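Local coordinates for nitrate transport protein (Xanthomonas axonopodis pv. citri, PDB 3KSX), which probably binds alkanesulfonates in the periplasm for uptake by an ABC transporter, and can hold a MOPS molecule, at residues 89-94 and 100-105; 93-98 and 298-303. All coordinates share one frame; numbering follows the deposited sequence.

How the contacts relate
Both contacts use helix 88-95, and their centres lie about 12 Å apart on the same side of the chain's centre. Contact 1 sets one flank of the helix against strand 100-106, an outermost strand of the five-stranded sheet to which the chain returns after a short loop. Contact 2 sits where the helix ends and brings in the loop after helix 281-296, some 200 residues further on. A93 and Q94 lie in both helix segments, 89-94 and 93-98. F92 joins the two contacts directly: its CD1 packs 3.7 Å from CD2 of L300, and its CZ comes equally close to the carbonyl O of L299. From the centre of the chain, the centre of contact 1 is about 12 Å away and that of contact 2 about 18 Å.

Contact 1: 89-94 and 100-105; sequences PPLFAQ and LLYVGW
Y102 reaches from the strand to the helix with the edge of its ring, and its hydroxyl donates a hydrogen bond to OE1 of Q94, OH to OE1 2.8 Å. The acceptor lies in the plane of the ring, but the donor stands 32° out of the carbonyl plane. Amide and ring planes are 72° apart. Q94 gets there with CG beside its own backbone N (chi1 -76°) and an extended chain beyond it. P90 meets the same ring crosswise, its CB 3.5 Å from the Y102 hydroxyl oxygen and its CG 3.8 Å from Y102 CE2. L100, its CG between backbone N and carbonyl carbon, packs against the helix with CD2, 3.8 Å from A93 CB, and its side chain crosses that of Q94 at about a right angle. Helix and strand run nearly antiparallel. Strands 82-86 and 100-106 are parallel, with antiparallel 212-217 between them, and helix 88-95 links them as a beta-alpha-beta crossover; this contact is its helix-to-second-strand half. F213 stacks edge-to-face with Y102. The hydroxyl of buried Y102, beside carbons of P90 and L91, has two polar partners, Q94 and Q287, which probably limit the ring's movement between helix and sheet.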
loop_
_atom_site.group_PDB
_atom_site.type_symbol
_atom_site.label_atom_id
_atom_site.label_comp_id
_atom_site.label_asym_id
_atom_site.label_seq_id
_atom_site.Cartn_x
_atom_site.Cartn_y
_atom_site.Cartn_z
ATOM N N PRO A 89 -4.623 5.895 1.450
ATOM C CA PRO A 89 -5.555 5.545 2.548
ATOM C C PRO A 89 -5.613 6.580 3.709
ATOM O O PRO A 89 -6.732 6.994 4.112
ATOM C CB PRO A 89 -5.097 4.185 3.005
ATOM C CG PRO A 89 -4.591 3.508 1.640
ATOM C CD PRO A 89 -3.853 4.717 1.001
ATOM N N PRO A 90 -4.451 7.059 4.192
ATOM C CA PRO A 90 -4.524 8.023 5.265
ATOM C C PRO A 90 -5.175 9.336 4.897
ATOM O O PRO A 90 -5.743 9.980 5.769
ATOM C CB PRO A 90 -3.073 8.234 5.720
ATOM C CG PRO A 90 -2.202 7.628 4.641
ATOM C CD PRO A 90 -3.071 6.620 3.896
ATOM N N LEU A 91 -5.084 9.747 3.624
ATOM C CA LEU A 91 -5.722 10.968 3.158
ATOM C C LEU A 91 -7.237 10.775 3.261
ATOM O O LEU A 91 -7.993 11.636 3.731
ATOM C CB LEU A 91 -5.276 11.247 1.710
ATOM C CG LEU A 91 -3.817 11.705 1.567
ATOM C CD1 LEU A 91 -3.417 11.851 0.061
ATOM C CD2 LEU A 91 -3.567 12.950 2.384
ATOM N N PHE A 92 -7.692 9.610 2.824
ATOM C CA PHE A 92 -9.139 9.369 2.941
ATOM C C PHE A 92 -9.539 9.278 4.383
ATOM O O PHE A 92 -10.568 9.748 4.711
ATOM C CB PHE A 92 -9.567 8.085 2.183
ATOM C CG PHE A 92 -9.877 8.320 0.736
ATOM C CD1 PHE A 92 -8.878 8.746 -0.148
ATOM C CD2 PHE A 92 -11.156 8.088 0.216
ATOM C CE1 PHE A 92 -9.176 8.996 -1.507
ATOM C CE2 PHE A 92 -11.437 8.319 -1.186
ATOM C CZ PHE A 92 -10.451 8.778 -2.015
ATOM N N ALA A 93 -8.761 8.619 5.247
ATOM C CA ALA A 93 -9.063 8.583 6.697
ATOM C C ALA A 93 -9.093 9.951 7.393
ATOM O O ALA A 93 -10.060 10.231 8.101
ATOM C CB ALA A 93 -8.088 7.639 7.410
ATOM N N GLN A 94 -8.070 10.810 7.162
ATOM C CA GLN A 94 -8.063 12.229 7.604
ATOM C C GLN A 94 -9.280 12.985 7.109
ATOM O O GLN A 94 -9.951 13.701 7.902
ATOM C CB GLN A 94 -6.812 12.900 7.065
ATOM C CG GLN A 94 -5.526 12.526 7.816
ATOM C CD GLN A 94 -4.332 13.364 7.373
ATOM O OE1 GLN A 94 -3.717 13.071 6.381
ATOM N NE2 GLN A 94 -4.021 14.450 8.138
ATOM N N LEU A 100 -5.093 10.337 13.116
ATOM C CA LEU A 100 -3.932 9.485 13.004
ATOM C C LEU A 100 -2.661 10.297 12.960
ATOM O O LEU A 100 -2.705 11.501 12.696
ATOM C CB LEU A 100 -4.110 8.661 11.707
ATOM C CG LEU A 100 -4.351 9.441 10.410
ATOM C CD1 LEU A 100 -2.966 9.815 9.837
ATOM C CD2 LEU A 100 -4.957 8.419 9.426
ATOM N N LEU A 101 -1.510 9.629 13.161
ATOM C CA LEU A 101 -0.251 10.227 12.900
ATOM C C LEU A 101 0.467 9.434 11.789
ATOM O O LEU A 101 0.291 8.230 11.721
ATOM C CB LEU A 101 0.601 10.161 14.199
ATOM C CG LEU A 101 0.214 11.106 15.318
ATOM C CD1 LEU A 101 1.127 10.746 16.535
ATOM C CD2 LEU A 101 0.357 12.598 14.925
ATOM N N TYR A 102 1.288 10.114 10.980
ATOM C CA TYR A 102 2.245 9.459 10.062
ATOM C C TYR A 102 3.499 9.319 10.882
ATOM O O TYR A 102 4.017 10.331 11.304
ATOM C CB TYR A 102 2.540 10.409 8.899
ATOM C CG TYR A 102 1.386 10.664 7.963
ATOM C CD1 TYR A 102 0.373 11.588 8.297
ATOM C CD2 TYR A 102 1.329 10.025 6.738
ATOM C CE1 TYR A 102 -0.710 11.890 7.367
ATOM C CE2 TYR A 102 0.300 10.294 5.822
ATOM C CZ TYR A 102 -0.732 11.181 6.147
ATOM O OH TYR A 102 -1.753 11.462 5.210
ATOM N N VAL A 103 4.051 8.108 11.051
ATOM C CA VAL A 103 5.168 7.928 11.968
ATOM C C VAL A 103 6.373 7.326 11.176
ATOM O O VAL A 103 7.500 7.177 11.678
ATOM C CB VAL A 103 4.752 7.018 13.203
ATOM C CG1 VAL A 103 3.550 7.679 13.967
ATOM C CG2 VAL A 103 4.364 5.536 12.682
ATOM N N GLY A 104 6.134 6.968 9.932
ATOM C CA GLY A 104 7.197 6.409 9.132
ATOM C C GLY A 104 6.865 6.403 7.663
ATOM O O GLY A 104 5.680 6.477 7.289
ATOM N N TRP A 105 7.911 6.384 6.833
ATOM C CA TRP A 105 7.721 6.511 5.360
ATOM C C TRP A 105 8.406 5.381 4.629
ATOM O O TRP A 105 9.542 5.029 5.007
ATOM C CB TRP A 105 8.194 7.900 4.852
ATOM C CG TRP A 105 8.371 7.987 3.335
ATOM C CD1 TRP A 105 7.417 7.880 2.401
ATOM C CD2 TRP A 105 9.619 8.061 2.619
ATOM N NE1 TRP A 105 7.959 7.989 1.114
ATOM C CE2 TRP A 105 9.315 8.064 1.231
ATOM C CE3 TRP A 105 10.950 8.148 3.026
ATOM C CZ2 TRP A 105 10.307 8.146 0.229
ATOM C CZ3 TRP A 105 11.933 8.152 2.058
ATOM C CH2 TRP A 105 11.604 8.168 0.659
#

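Contact 2: 93-98 and 298-303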
loop_
_atom_site.group_PDB
_atom_site.type_symbol
_atom_site.label_atom_id
_atom_site.label_comp_id
_atom_site.label_asym_id
_atom_site.label_seq_id
_atom_site.Cartn_x
_atom_site.Cartn_y
_atom_site.Cartn_z
ATOM N N ALA A 93 -8.761 8.619 5.247
ATOM C CA ALA A 93 -9.063 8.583 6.697
ATOM C C ALA A 93 -9.093 9.951 7.393
ATOM O O ALA A 93 -10.060 10.231 8.101
ATOM C CB ALA A 93 -8.088 7.639 7.410
ATOM N N GLN A 94 -8.070 10.810 7.162
ATOM C CA GLN A 94 -8.063 12.229 7.604
ATOM C C GLN A 94 -9.280 12.985 7.109
ATOM O O GLN A 94 -9.951 13.701 7.902
ATOM C CB GLN A 94 -6.812 12.900 7.065
ATOM C CG GLN A 94 -5.526 12.526 7.816
ATOM C CD GLN A 94 -4.332 13.364 7.373
ATOM O OE1 GLN A 94 -3.717 13.071 6.381
ATOM N NE2 GLN A 94 -4.021 14.450 8.138
ATOM N N ALA A 95 -9.607 12.878 5.827
ATOM C CA ALA A 95 -10.811 13.523 5.298
ATOM C C ALA A 95 -12.103 13.156 6.023
ATOM O O ALA A 95 -13.053 13.969 6.096
ATOM C CB ALA A 95 -10.945 13.252 3.827
ATOM N N ALA A 96 -12.169 11.923 6.516
ATOM C CA ALA A 96 -13.352 11.452 7.219
ATOM C C ALA A 96 -13.283 11.826 8.695
ATOM O O ALA A 96 -14.175 11.443 9.424
ATOM C CB ALA A 96 -13.532 9.944 7.032
ATOM N N GLY A 97 -12.220 12.543 9.128
ATOM C CA GLY A 97 -11.993 12.963 10.532
ATOM C C GLY A 97 -11.127 12.111 11.477
ATOM O O GLY A 97 -11.137 12.320 12.702
ATOM N N ALA A 98 -10.380 11.144 10.939
ATOM C CA ALA A 98 -9.514 10.253 11.746
ATOM C C ALA A 98 -8.356 11.069 12.323
ATOM O O ALA A 98 -7.831 11.910 11.628
ATOM C CB ALA A 98 -8.946 9.097 10.878
ATOM N N ARG A 298 -12.314 16.745 -6.800
ATOM C CA ARG A 298 -13.556 16.367 -6.141
ATOM C C ARG A 298 -13.616 14.880 -5.738
ATOM O O ARG A 298 -14.687 14.243 -5.738
ATOM C CB ARG A 298 -14.723 16.709 -7.043
ATOM C CG ARG A 298 -14.759 18.138 -7.563
ATOM C CD ARG A 298 -16.123 18.379 -8.274
ATOM N NE ARG A 298 -16.298 17.710 -9.595
ATOM C CZ ARG A 298 -16.879 16.510 -9.836
ATOM N NH1 ARG A 298 -17.355 15.741 -8.843
ATOM N NH2 ARG A 298 -16.974 16.066 -11.104
ATOM N N LEU A 299 -12.469 14.321 -5.379
ATOM C CA LEU A 299 -12.416 12.937 -4.919
ATOM C C LEU A 299 -12.376 12.819 -3.389
ATOM O O LEU A 299 -12.498 11.716 -2.842
ATOM C CB LEU A 299 -11.212 12.241 -5.543
ATOM C CG LEU A 299 -11.102 12.319 -7.059
ATOM C CD1 LEU A 299 -9.848 11.703 -7.547
ATOM C CD2 LEU A 299 -12.286 11.631 -7.716
ATOM N N LEU A 300 -12.177 13.957 -2.710
ATOM C CA LEU A 300 -12.219 14.050 -1.263
ATOM C C LEU A 300 -13.139 15.239 -0.970
ATOM O O LEU A 300 -13.138 16.228 -1.733
ATOM C CB LEU A 300 -10.810 14.349 -0.703
ATOM C CG LEU A 300 -9.805 13.176 -0.640
ATOM C CD1 LEU A 300 -8.570 13.679 -0.029
ATOM C CD2 LEU A 300 -10.358 12.112 0.258
ATOM N N PRO A 301 -13.907 15.143 0.110
ATOM C CA PRO A 301 -14.808 16.212 0.477
ATOM C C PRO A 301 -14.097 17.436 1.072
ATOM O O PRO A 301 -14.400 18.549 0.632
ATOM C CB PRO A 301 -15.782 15.539 1.447
ATOM C CG PRO A 301 -15.101 14.392 1.980
ATOM C CD PRO A 301 -14.056 13.966 0.980
ATOM N N LYS A 302 -13.158 17.229 2.011
ATOM C CA LYS A 302 -12.384 18.303 2.683
ATOM C C LYS A 302 -11.064 18.484 1.963
ATOM O O LYS A 302 -10.524 17.497 1.425
ATOM C CB LYS A 302 -12.008 17.873 4.122
ATOM C CG LYS A 302 -13.114 17.478 5.115
ATOM C CD LYS A 302 -14.413 18.279 4.924
ATOM C CE LYS A 302 -15.594 17.344 4.509
ATOM N NZ LYS A 302 -16.645 17.964 3.626
ATOM N N ARG A 303 -10.474 19.690 1.969
ATOM C CA ARG A 303 -8.995 19.737 1.784
ATOM C C ARG A 303 -8.418 19.103 3.096
ATOM O O ARG A 303 -9.007 19.294 4.213
ATOM C CB ARG A 303 -8.429 21.150 1.471
ATOM C CG ARG A 303 -6.971 21.087 0.830
ATOM C CD ARG A 303 -5.969 21.992 1.513
ATOM N NE ARG A 303 -5.648 23.205 0.733
ATOM C CZ ARG A 303 -4.399 23.647 0.496
ATOM N NH1 ARG A 303 -3.345 22.973 0.990
ATOM N NH2 ARG A 303 -4.205 24.780 -0.221
#
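A95, in the last turn of helix 88-95, points its methyl at the loop that follows helix 281-296 and meets three consecutive residues there. L300 makes the closest of these approaches to the methyl, CD2 standing 3.8 Å from A95 CB. The leucine does not aim its CB straight at the helix; CG lies beside the backbone N (chi1 -77°) and CD1 is extended, which leaves the other methyl, CD2, as the one at A95. P301 adds its CD, 4.3 Å from A95 CB, a looser contact at the solvent side.

K302 comes next and works differently. Its CB is directed at the helix, and CG lies 3.6 Å from the carbonyl O of A95, an aliphatic carbon set against a backbone oxygen. From there the chain turns off: chi2 is -34° and chi3 117°, neither a staggered value, so the ammonium end leads away from the helix.

The A95 carbonyl belongs to a helix end closed by a Schellman motif. G97 takes positive phi, and the bonds A98 N to A93 O and G97 N to Q94 O run back into the last turn. G97 can hold this positive phi because it has no CB to meet the A96 carbonyl O. The other helix ends in the same way, with R298 at positive phi as its C-prime residue, and the chain then passes through L299 to the loop residues that meet A95. On the loop side R303 turns from A95 and forms a salt bridge with D292 of helix 281-296, while L300 also packs on F294 of that helix.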